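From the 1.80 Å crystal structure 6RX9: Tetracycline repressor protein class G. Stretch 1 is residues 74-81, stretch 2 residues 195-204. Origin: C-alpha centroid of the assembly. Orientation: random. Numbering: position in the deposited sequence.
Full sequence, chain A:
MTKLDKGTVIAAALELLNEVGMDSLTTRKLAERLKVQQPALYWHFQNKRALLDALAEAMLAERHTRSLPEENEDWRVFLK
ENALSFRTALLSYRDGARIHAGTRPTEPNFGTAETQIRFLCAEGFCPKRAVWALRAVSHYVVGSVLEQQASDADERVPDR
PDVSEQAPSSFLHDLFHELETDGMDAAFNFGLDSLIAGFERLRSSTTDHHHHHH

Stretch 1 (74-81) DWRVFLKE
Stretch 2 (195-204) LIAGFERLRS

Residues 74-81 and 195-204 of the class G tetracycline repressor pack as two helical segments of one chain, far apart in sequence. Helix 75-81, which continues beyond the stretch, and the helix that enters at Leu 195, having begun earlier, run in roughly opposed directions, with 142° between their N-to-C axes and a closest axial approach of 10.5 Å. The register is set where Arg 76 CA lies 6.5 Å from Ile 196 CA. Backbone torsions are helical from Trp 75 to Glu 81 (phi/psi near -65/-42) and from Leu 195 to Glu 200; Arg 201 has -87/-31 and Leu 202 -101/10. Together the stretches bury 402 Å²; Trp 75 and Ile 196 contribute the largest shares, nearly half between them.

Asp 74 (-84/167, chi1 p) caps the first helix: its OD1 accepts a weak bond from Val 77 N and its OD2 one from Arg 76 N, both at 3.4 Å.

Trp 75, chi1 p and chi2 -90°, directs its CA-to-CB bond toward the second helix and brings the edge of its six-membered ring up to it. Trp 75 CH2 meets Ile 196 O at 3.5 Å and Glu 200 CG at 3.6 Å, both at the ring edge, while Trp 75 CZ3 packs against Phe 199 CB at 3.7 Å. Farther along the indole, Trp 75 NE1 lies 3.7 Å from Arg 203 NH1; Arg 203 (m, t, m) folds back so that Arg 203 NE donates to Glu 200 O at 3.1 Å.

Ile 196, chi1 m and chi2 t, is the knob, seated among Trp 75, Arg 76, Leu 79 and Lys 80. Ile 196 CG2 stands 4.0 Å from Trp 75 CZ3 and 4.1 Å from Arg 76 CB, whereas Ile 196 CD1 reaches Lys 80 CB at 3.8 Å and Leu 79 CB at 4.3 Å. These are carbon-to-carbon contacts, even at Lys 80, whose extended chain (all t) leads its end away from the second helix. Leu 79 CD1 (chi1 m, chi2 t) lies 3.9 Å from Phe 199 CD2 (chi1 m, chi2 -29°).

A salt bridge joins the helices at the more exposed margin. Arg 76 (m, t, t, chi4 101°) and Glu 200 (chi1 m, chi2 -149°, chi3 58°) both start sideways and converge at their ends. Glu 200 OE1 lies near the guanidinium plane, 3.0 Å from Arg 76 NE and 3.3 Å from Arg 76 NH1; both hydrogen bonds are bent and weak, but opposite charges reinforce them. Arg 76 NH2 also pairs with Asp 74 OD2 at 2.8 Å.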

# COMPACT_ATOMS: atom_id res chain seq x y z
N ASP A 74 -13.80 -22.67 -6.87
CA ASP A 74 -13.01 -22.27 -8.06
C ASP A 74 -12.03 -21.16 -7.64
O ASP A 74 -12.20 -20.60 -6.53
CB ASP A 74 -13.91 -21.84 -9.22
CG ASP A 74 -14.42 -20.42 -9.10
OD1 ASP A 74 -14.94 -20.08 -8.02
OD2 ASP A 74 -14.27 -19.66 -10.08
N TRP A 75 -11.06 -20.86 -8.50
CA TRP A 75 -9.95 -19.90 -8.24
C TRP A 75 -10.50 -18.50 -7.95
O TRP A 75 -9.84 -17.77 -7.18
CB TRP A 75 -8.95 -19.90 -9.41
CG TRP A 75 -9.49 -19.40 -10.71
CD1 TRP A 75 -10.09 -20.13 -11.69
CD2 TRP A 75 -9.44 -18.05 -11.20
NE1 TRP A 75 -10.43 -19.33 -12.75
CE2 TRP A 75 -10.04 -18.05 -12.47
CE3 TRP A 75 -8.94 -16.85 -10.68
CZ2 TRP A 75 -10.16 -16.88 -13.23
CZ3 TRP A 75 -9.07 -15.70 -11.43
CH2 TRP A 75 -9.67 -15.72 -12.68
N ARG A 76 -11.64 -18.13 -8.54
CA ARG A 76 -12.23 -16.77 -8.40
C ARG A 76 -12.70 -16.55 -6.96
O ARG A 76 -12.40 -15.48 -6.39
CB ARG A 76 -13.39 -16.57 -9.39
CG ARG A 76 -12.98 -16.68 -10.85
CD ARG A 76 -14.15 -16.43 -11.78
NE ARG A 76 -14.01 -17.13 -13.05
CZ ARG A 76 -14.62 -18.27 -13.38
NH1 ARG A 76 -14.40 -18.80 -14.57
NH2 ARG A 76 -15.45 -18.87 -12.55
N VAL A 77 -13.41 -17.52 -6.39
CA VAL A 77 -13.94 -17.46 -4.99
C VAL A 77 -12.75 -17.49 -4.02
O VAL A 77 -12.78 -16.71 -3.05
CB VAL A 77 -14.95 -18.59 -4.71
CG1 VAL A 77 -15.32 -18.67 -3.24
CG2 VAL A 77 -16.19 -18.44 -5.57
N PHE A 78 -11.74 -18.32 -4.29
CA PHE A 78 -10.51 -18.45 -3.45
C PHE A 78 -9.80 -17.10 -3.34
O PHE A 78 -9.51 -16.68 -2.20
CB PHE A 78 -9.54 -19.49 -4.02
CG PHE A 78 -8.20 -19.48 -3.33
CD1 PHE A 78 -8.10 -19.83 -1.99
CD2 PHE A 78 -7.05 -19.10 -4.00
CE1 PHE A 78 -6.87 -19.80 -1.34
CE2 PHE A 78 -5.83 -19.07 -3.35
CZ PHE A 78 -5.74 -19.42 -2.03
N LEU A 79 -9.53 -16.44 -4.47
CA LEU A 79 -8.78 -15.15 -4.51
C LEU A 79 -9.59 -14.05 -3.82
O LEU A 79 -8.99 -13.27 -3.07
CB LEU A 79 -8.45 -14.77 -5.96
CG LEU A 79 -7.36 -15.61 -6.63
CD1 LEU A 79 -7.06 -15.09 -8.02
CD2 LEU A 79 -6.09 -15.65 -5.79
N LYS A 80 -10.91 -14.01 -4.05
CA LYS A 80 -11.80 -12.97 -3.46
C LYS A 80 -11.86 -13.15 -1.94
O LYS A 80 -11.63 -12.16 -1.23
CB LYS A 80 -13.21 -13.00 -4.06
CG LYS A 80 -14.19 -12.02 -3.42
CD LYS A 80 -15.27 -11.51 -4.34
CE LYS A 80 -16.01 -10.33 -3.75
NZ LYS A 80 -17.04 -9.80 -4.68
N GLU A 81 -12.17 -14.36 -1.47
CA GLU A 81 -12.32 -14.65 -0.01
C GLU A 81 -10.97 -14.41 0.70
O GLU A 81 -11.00 -13.90 1.83
CB GLU A 81 -12.85 -16.06 0.22
CG GLU A 81 -14.31 -16.22 -0.18
CD GLU A 81 -15.30 -15.34 0.57
OE1 GLU A 81 -16.41 -15.15 0.06
OE2 GLU A 81 -14.95 -14.85 1.66
N LEU A 195 -9.91 -6.71 -10.70
CA LEU A 195 -8.60 -7.43 -10.69
C LEU A 195 -8.83 -8.90 -11.07
O LEU A 195 -8.14 -9.40 -11.98
CB LEU A 195 -7.98 -7.29 -9.30
CG LEU A 195 -6.48 -7.61 -9.20
CD1 LEU A 195 -5.67 -6.85 -10.24
CD2 LEU A 195 -5.97 -7.29 -7.80
N ILE A 196 -9.80 -9.56 -10.43
CA ILE A 196 -10.08 -11.02 -10.63
C ILE A 196 -10.63 -11.25 -12.04
O ILE A 196 -10.18 -12.21 -12.69
CB ILE A 196 -11.00 -11.56 -9.52
CG1 ILE A 196 -10.30 -11.53 -8.15
CG2 ILE A 196 -11.52 -12.95 -9.86
CD1 ILE A 196 -11.23 -11.69 -6.97
N ALA A 197 -11.56 -10.40 -12.51
CA ALA A 197 -12.13 -10.46 -13.87
C ALA A 197 -11.00 -10.36 -14.91
O ALA A 197 -11.07 -11.08 -15.92
CB ALA A 197 -13.15 -9.36 -14.07
N GLY A 198 -10.01 -9.49 -14.66
CA GLY A 198 -8.83 -9.30 -15.53
C GLY A 198 -7.95 -10.53 -15.60
O GLY A 198 -7.41 -10.80 -16.69
N PHE A 199 -7.77 -11.25 -14.48
CA PHE A 199 -6.96 -12.49 -14.41
C PHE A 199 -7.52 -13.53 -15.39
O PHE A 199 -6.70 -14.22 -16.04
CB PHE A 199 -6.92 -13.06 -12.99
CG PHE A 199 -6.18 -12.22 -11.97
CD1 PHE A 199 -5.14 -11.39 -12.34
CD2 PHE A 199 -6.53 -12.30 -10.63
CE1 PHE A 199 -4.47 -10.64 -11.39
CE2 PHE A 199 -5.85 -11.55 -9.68
CZ PHE A 199 -4.82 -10.72 -10.06
N GLU A 200 -8.85 -13.63 -15.50
CA GLU A 200 -9.55 -14.64 -16.34
C GLU A 200 -8.91 -14.73 -17.73
O GLU A 200 -8.67 -15.87 -18.18
CB GLU A 200 -11.04 -14.30 -16.49
CG GLU A 200 -11.80 -14.24 -15.18
CD GLU A 200 -13.27 -14.63 -15.27
OE1 GLU A 200 -13.55 -15.77 -15.70
OE2 GLU A 200 -14.13 -13.81 -14.90
N ARG A 201 -8.61 -13.58 -18.35
CA ARG A 201 -8.12 -13.50 -19.76
C ARG A 201 -6.59 -13.62 -19.79
O ARG A 201 -6.08 -14.14 -20.81
CB ARG A 201 -8.52 -12.19 -20.46
CG ARG A 201 -9.39 -11.23 -19.66
CD ARG A 201 -10.87 -11.51 -19.79
NE ARG A 201 -11.60 -11.45 -18.53
CZ ARG A 201 -12.90 -11.72 -18.39
NH1 ARG A 201 -13.63 -12.07 -19.43
NH2 ARG A 201 -13.46 -11.64 -17.19
N LEU A 202 -5.88 -13.17 -18.75
CA LEU A 202 -4.39 -13.07 -18.74
C LEU A 202 -3.77 -14.23 -17.96
O LEU A 202 -2.54 -14.18 -17.75
CB LEU A 202 -3.99 -11.72 -18.14
CG LEU A 202 -4.59 -10.49 -18.80
CD1 LEU A 202 -3.96 -9.22 -18.25
CD2 LEU A 202 -4.44 -10.54 -20.32
N ARG A 203 -4.55 -15.25 -17.58
CA ARG A 203 -4.12 -16.42 -16.76
C ARG A 203 -2.83 -17.04 -17.32
O ARG A 203 -1.94 -17.37 -16.51
CB ARG A 203 -5.21 -17.50 -16.73
CG ARG A 203 -6.31 -17.24 -15.71
CD ARG A 203 -7.24 -18.43 -15.58
NE ARG A 203 -8.05 -18.62 -16.78
CZ ARG A 203 -8.90 -19.62 -16.96
NH1 ARG A 203 -9.07 -20.54 -16.02
NH2 ARG A 203 -9.58 -19.71 -18.09
N SER A 204 -2.75 -17.23 -18.64
CA SER A 204 -1.62 -17.91 -19.33
C SER A 204 -1.16 -17.10 -20.55
O SER A 204 -1.98 -16.33 -21.09
CB SER A 204 -2.00 -19.32 -19.72
OG SER A 204 -2.98 -19.31 -20.75